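Local structure of Non-catalytic protein 1 (Piromyces equi, 1WCU) at residues 61-72 with 127-138. The protein is a fungal non-catalytic protein whose family 29 carbohydrate-binding module probably attaches to plant cell-wall polysaccharides. Sequence-based numbering, arbitrary orientation. Where two conformers were deposited one is given.
Sequences GGCIYLQVKTET and IPIYMRYIIYST
Gln67 and Tyr133 meet at a ring edge: Gln67 CD lies near the plane of the Tyr133 ring, 3.4 Å from its CD2, and amide and ring planes 64° apart exclude a flat stack. The edge of the Tyr65 ring receives Tyr133 O, 3.2 Å from Tyr65 CD1, while His144 stacks on this ring and Glu103 binds its hydroxyl. At the Tyr130 ring edge, in plane, lies Lys69 O, 3.4 Å from Tyr130 CD1; Lys69 NZ, salt-bridged to Asp33, stands over a face, a long and at most weak cation-pi contact. The first two edge contacts sit at a beta bulge between antiparallel strands 62-70 and 129-137, in one sheet of the beta-sandwich. The register reveals it: Tyr65 with Ile135 and Gln67 with Arg132 are hydrogen-bonded pairs of two N-H...O bonds each, as are Cys63-Ser137 and Lys69-Tyr130, so Leu66 faces both Tyr133 and Ile134. Tyr133 takes a positive phi in the bulge. Leu66 CB lies 3.9 Å from Ile134 CG1, and Leu66 CD1 meets Met131 SD at 4.0 Å.

Near the start of 62-70, the Tyr136 ring turns its edge to Gly61 O. With CG of Tyr136 anti to the backbone N (chi1 169°), the ring runs past Cys63 O, and Tyr136 OH donates to Gly61 O at 2.7 Å, from 40° above the carbonyl plane. A phenylalanine here would probably leave Gly61 O without this donor and the corner less firmly tied to 129-137. A CB on Gly62 would clash with Ser137 O and Tyr136 OH, and its backbone angles also call for glycine.

At the other end, Thr70 OG1 donates to Pro128 O at 2.9 Å and accepts from Thr72 N, an ST turn; Pro128 O also accepts from a water that takes the N-H of Glu71.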
# COMPACT_ATOMS: atom_id res chain seq x y z
N GLY A 61 -1.44 -10.81 9.71
CA GLY A 61 -1.57 -11.51 8.43
C GLY A 61 -2.58 -10.80 7.54
O GLY A 61 -2.75 -9.59 7.65
N GLY A 62 -3.23 -11.56 6.67
CA GLY A 62 -4.23 -11.01 5.75
C GLY A 62 -3.70 -10.78 4.34
O GLY A 62 -2.74 -11.43 3.90
N CYS A 63 -4.34 -9.85 3.65
CA CYS A 63 -4.06 -9.60 2.24
C CYS A 63 -4.09 -8.11 1.97
O CYS A 63 -5.01 -7.41 2.43
CB CYS A 63 -5.11 -10.29 1.38
SG CYS A 63 -4.72 -10.25 -0.41
N ILE A 64 -3.10 -7.63 1.23
CA ILE A 64 -3.09 -6.27 0.73
C ILE A 64 -3.38 -6.31 -0.78
O ILE A 64 -2.65 -6.96 -1.53
CB ILE A 64 -1.73 -5.57 1.00
CG1 ILE A 64 -1.49 -5.40 2.51
CG2 ILE A 64 -1.64 -4.22 0.30
CD1 ILE A 64 -0.06 -5.13 2.91
N TYR A 65 -4.42 -5.60 -1.19
CA TYR A 65 -4.83 -5.45 -2.59
C TYR A 65 -4.64 -4.00 -2.99
O TYR A 65 -4.95 -3.08 -2.21
CB TYR A 65 -6.30 -5.84 -2.76
CG TYR A 65 -6.87 -5.55 -4.12
CD1 TYR A 65 -7.37 -4.30 -4.43
CD2 TYR A 65 -6.92 -6.53 -5.11
CE1 TYR A 65 -7.90 -4.02 -5.69
CE2 TYR A 65 -7.45 -6.25 -6.37
CZ TYR A 65 -7.94 -5.01 -6.64
OH TYR A 65 -8.46 -4.71 -7.90
N LEU A 66 -4.15 -3.78 -4.21
CA LEU A 66 -4.23 -2.45 -4.85
C LEU A 66 -4.06 -2.58 -6.34
O LEU A 66 -3.61 -3.64 -6.84
CB LEU A 66 -3.20 -1.47 -4.26
CG LEU A 66 -1.75 -1.59 -4.73
CD1 LEU A 66 -0.95 -0.37 -4.27
CD2 LEU A 66 -1.12 -2.85 -4.22
N GLN A 67 -4.40 -1.51 -7.04
CA GLN A 67 -4.11 -1.37 -8.46
C GLN A 67 -3.03 -0.30 -8.66
O GLN A 67 -3.04 0.75 -8.01
CB GLN A 67 -5.37 -1.00 -9.25
CG GLN A 67 -6.47 -2.04 -9.13
CD GLN A 67 -7.71 -1.74 -9.95
OE1 GLN A 67 -8.74 -2.42 -9.78
NE2 GLN A 67 -7.64 -0.74 -10.80
N VAL A 68 -2.10 -0.59 -9.57
CA VAL A 68 -0.99 0.32 -9.87
C VAL A 68 -0.87 0.52 -11.38
O VAL A 68 -1.03 -0.44 -12.15
CB VAL A 68 0.35 -0.24 -9.36
CG1 VAL A 68 1.47 0.79 -9.55
CG2 VAL A 68 0.24 -0.62 -7.89
N LYS A 69 -0.57 1.76 -11.79
CA LYS A 69 -0.22 2.13 -13.16
C LYS A 69 1.04 2.96 -13.05
O LYS A 69 1.06 3.94 -12.32
CB LYS A 69 -1.34 2.95 -13.80
CG LYS A 69 -0.98 3.50 -15.18
CD LYS A 69 -2.13 4.28 -15.79
CE LYS A 69 -2.35 5.60 -15.15
NZ LYS A 69 -3.43 6.37 -15.88
N THR A 70 2.09 2.58 -13.76
CA THR A 70 3.37 3.28 -13.66
C THR A 70 4.37 2.83 -14.71
O THR A 70 4.29 1.70 -15.20
CB THR A 70 4.01 3.07 -12.24
OG1 THR A 70 5.16 3.91 -12.09
CG2 THR A 70 4.41 1.63 -12.01
N GLU A 71 5.33 3.71 -15.00
CA GLU A 71 6.48 3.37 -15.84
C GLU A 71 7.71 2.92 -15.06
O GLU A 71 8.72 2.52 -15.64
CB GLU A 71 6.83 4.56 -16.74
CG GLU A 71 5.80 4.88 -17.80
CD GLU A 71 6.29 5.98 -18.72
OE1 GLU A 71 7.11 5.68 -19.62
OE2 GLU A 71 5.90 7.15 -18.51
N THR A 72 7.66 2.97 -13.73
CA THR A 72 8.73 2.44 -12.90
C THR A 72 8.29 1.11 -12.26
O THR A 72 7.44 0.40 -12.80
CB THR A 72 9.26 3.52 -11.91
OG1 THR A 72 10.47 3.06 -11.28
CG2 THR A 72 8.23 3.90 -10.83
N ILE A 127 9.71 8.94 -11.01
CA ILE A 127 8.59 8.71 -11.94
C ILE A 127 7.31 8.45 -11.13
O ILE A 127 7.35 7.68 -10.19
CB ILE A 127 8.86 7.48 -12.83
CG1 ILE A 127 10.00 7.79 -13.82
CG2 ILE A 127 7.60 7.02 -13.59
CD1 ILE A 127 10.45 6.61 -14.61
N PRO A 128 6.19 9.08 -11.51
CA PRO A 128 4.97 8.88 -10.72
C PRO A 128 4.46 7.43 -10.75
O PRO A 128 4.52 6.75 -11.79
CB PRO A 128 3.97 9.85 -11.34
CG PRO A 128 4.47 10.06 -12.73
CD PRO A 128 5.97 10.03 -12.61
N ILE A 129 3.98 6.99 -9.59
CA ILE A 129 3.37 5.68 -9.39
C ILE A 129 1.92 5.96 -9.02
O ILE A 129 1.65 6.50 -7.94
CB ILE A 129 4.11 4.90 -8.28
CG1 ILE A 129 5.57 4.66 -8.68
CG2 ILE A 129 3.40 3.57 -7.99
CD1 ILE A 129 6.47 4.38 -7.52
N TYR A 130 1.00 5.63 -9.93
CA TYR A 130 -0.43 5.90 -9.76
C TYR A 130 -1.14 4.70 -9.16
O TYR A 130 -0.95 3.56 -9.61
CB TYR A 130 -1.09 6.24 -11.12
CG TYR A 130 -0.47 7.42 -11.84
CD1 TYR A 130 0.59 7.24 -12.71
CD2 TYR A 130 -0.95 8.71 -11.65
CE1 TYR A 130 1.16 8.31 -13.38
CE2 TYR A 130 -0.38 9.80 -12.31
CZ TYR A 130 0.67 9.59 -13.18
OH TYR A 130 1.25 10.67 -13.83
N MET A 131 -1.95 4.95 -8.13
CA MET A 131 -2.59 3.85 -7.39
C MET A 131 -4.08 4.10 -7.22
O MET A 131 -4.52 5.24 -7.06
CB MET A 131 -1.93 3.69 -6.01
CG MET A 131 -0.51 3.18 -6.12
SD MET A 131 0.43 3.34 -4.61
CE MET A 131 1.08 4.98 -4.84
N ARG A 132 -4.85 3.01 -7.20
CA ARG A 132 -6.27 3.05 -6.88
C ARG A 132 -6.65 1.83 -6.06
O ARG A 132 -5.97 0.81 -6.11
CB ARG A 132 -7.13 3.06 -8.16
CG ARG A 132 -7.06 4.34 -8.96
CD ARG A 132 -7.81 4.22 -10.28
NE ARG A 132 -7.74 5.48 -11.03
CZ ARG A 132 -8.06 5.62 -12.32
NH1 ARG A 132 -8.50 4.58 -13.01
NH2 ARG A 132 -7.90 6.79 -12.91
N TYR A 133 -7.75 1.94 -5.33
CA TYR A 133 -8.36 0.79 -4.64
C TYR A 133 -7.37 0.05 -3.73
O TYR A 133 -7.18 -1.15 -3.84
CB TYR A 133 -9.04 -0.17 -5.64
CG TYR A 133 -9.88 0.50 -6.71
CD1 TYR A 133 -11.02 1.21 -6.40
CD2 TYR A 133 -9.49 0.43 -8.03
CE1 TYR A 133 -11.78 1.85 -7.43
CE2 TYR A 133 -10.20 1.03 -9.03
CZ TYR A 133 -11.33 1.74 -8.74
OH TYR A 133 -12.00 2.32 -9.81
N ILE A 134 -6.76 0.80 -2.83
CA ILE A 134 -5.88 0.25 -1.82
C ILE A 134 -6.75 -0.29 -0.70
O ILE A 134 -7.42 0.48 -0.00
CB ILE A 134 -4.89 1.30 -1.28
CG1 ILE A 134 -4.05 1.89 -2.43
CG2 ILE A 134 -3.99 0.63 -0.23
CD1 ILE A 134 -3.18 3.06 -1.99
N ILE A 135 -6.76 -1.61 -0.53
CA ILE A 135 -7.69 -2.28 0.38
C ILE A 135 -6.96 -3.37 1.13
O ILE A 135 -6.29 -4.21 0.53
CB ILE A 135 -8.89 -2.94 -0.39
CG1 ILE A 135 -9.67 -1.89 -1.19
CG2 ILE A 135 -9.81 -3.69 0.58
CD1 ILE A 135 -10.61 -2.48 -2.22
N TYR A 136 -7.09 -3.39 2.45
CA TYR A 136 -6.59 -4.48 3.29
C TYR A 136 -7.74 -5.39 3.72
O TYR A 136 -8.80 -4.92 4.10
CB TYR A 136 -5.91 -3.91 4.54
CG TYR A 136 -5.63 -4.99 5.57
CD1 TYR A 136 -4.55 -5.87 5.40
CD2 TYR A 136 -6.46 -5.19 6.66
CE1 TYR A 136 -4.31 -6.89 6.29
CE2 TYR A 136 -6.21 -6.23 7.58
CZ TYR A 136 -5.15 -7.07 7.39
OH TYR A 136 -4.90 -8.10 8.28
N SER A 137 -7.50 -6.69 3.68
CA SER A 137 -8.44 -7.69 4.17
C SER A 137 -7.77 -8.54 5.24
O SER A 137 -6.62 -8.94 5.09
CB SER A 137 -8.86 -8.61 3.02
OG SER A 137 -9.69 -9.65 3.50
N THR A 138 -8.50 -8.84 6.31
CA THR A 138 -8.01 -9.79 7.30
C THR A 138 -7.99 -11.22 6.76
O THR A 138 -7.33 -12.09 7.33
CB THR A 138 -8.87 -9.80 8.58
OG1 THR A 138 -10.22 -10.09 8.24
CG2 THR A 138 -8.79 -8.44 9.29
O HOH W 1 -9.02 1.58 -12.26
O HOH W 2 4.43 6.51 -14.56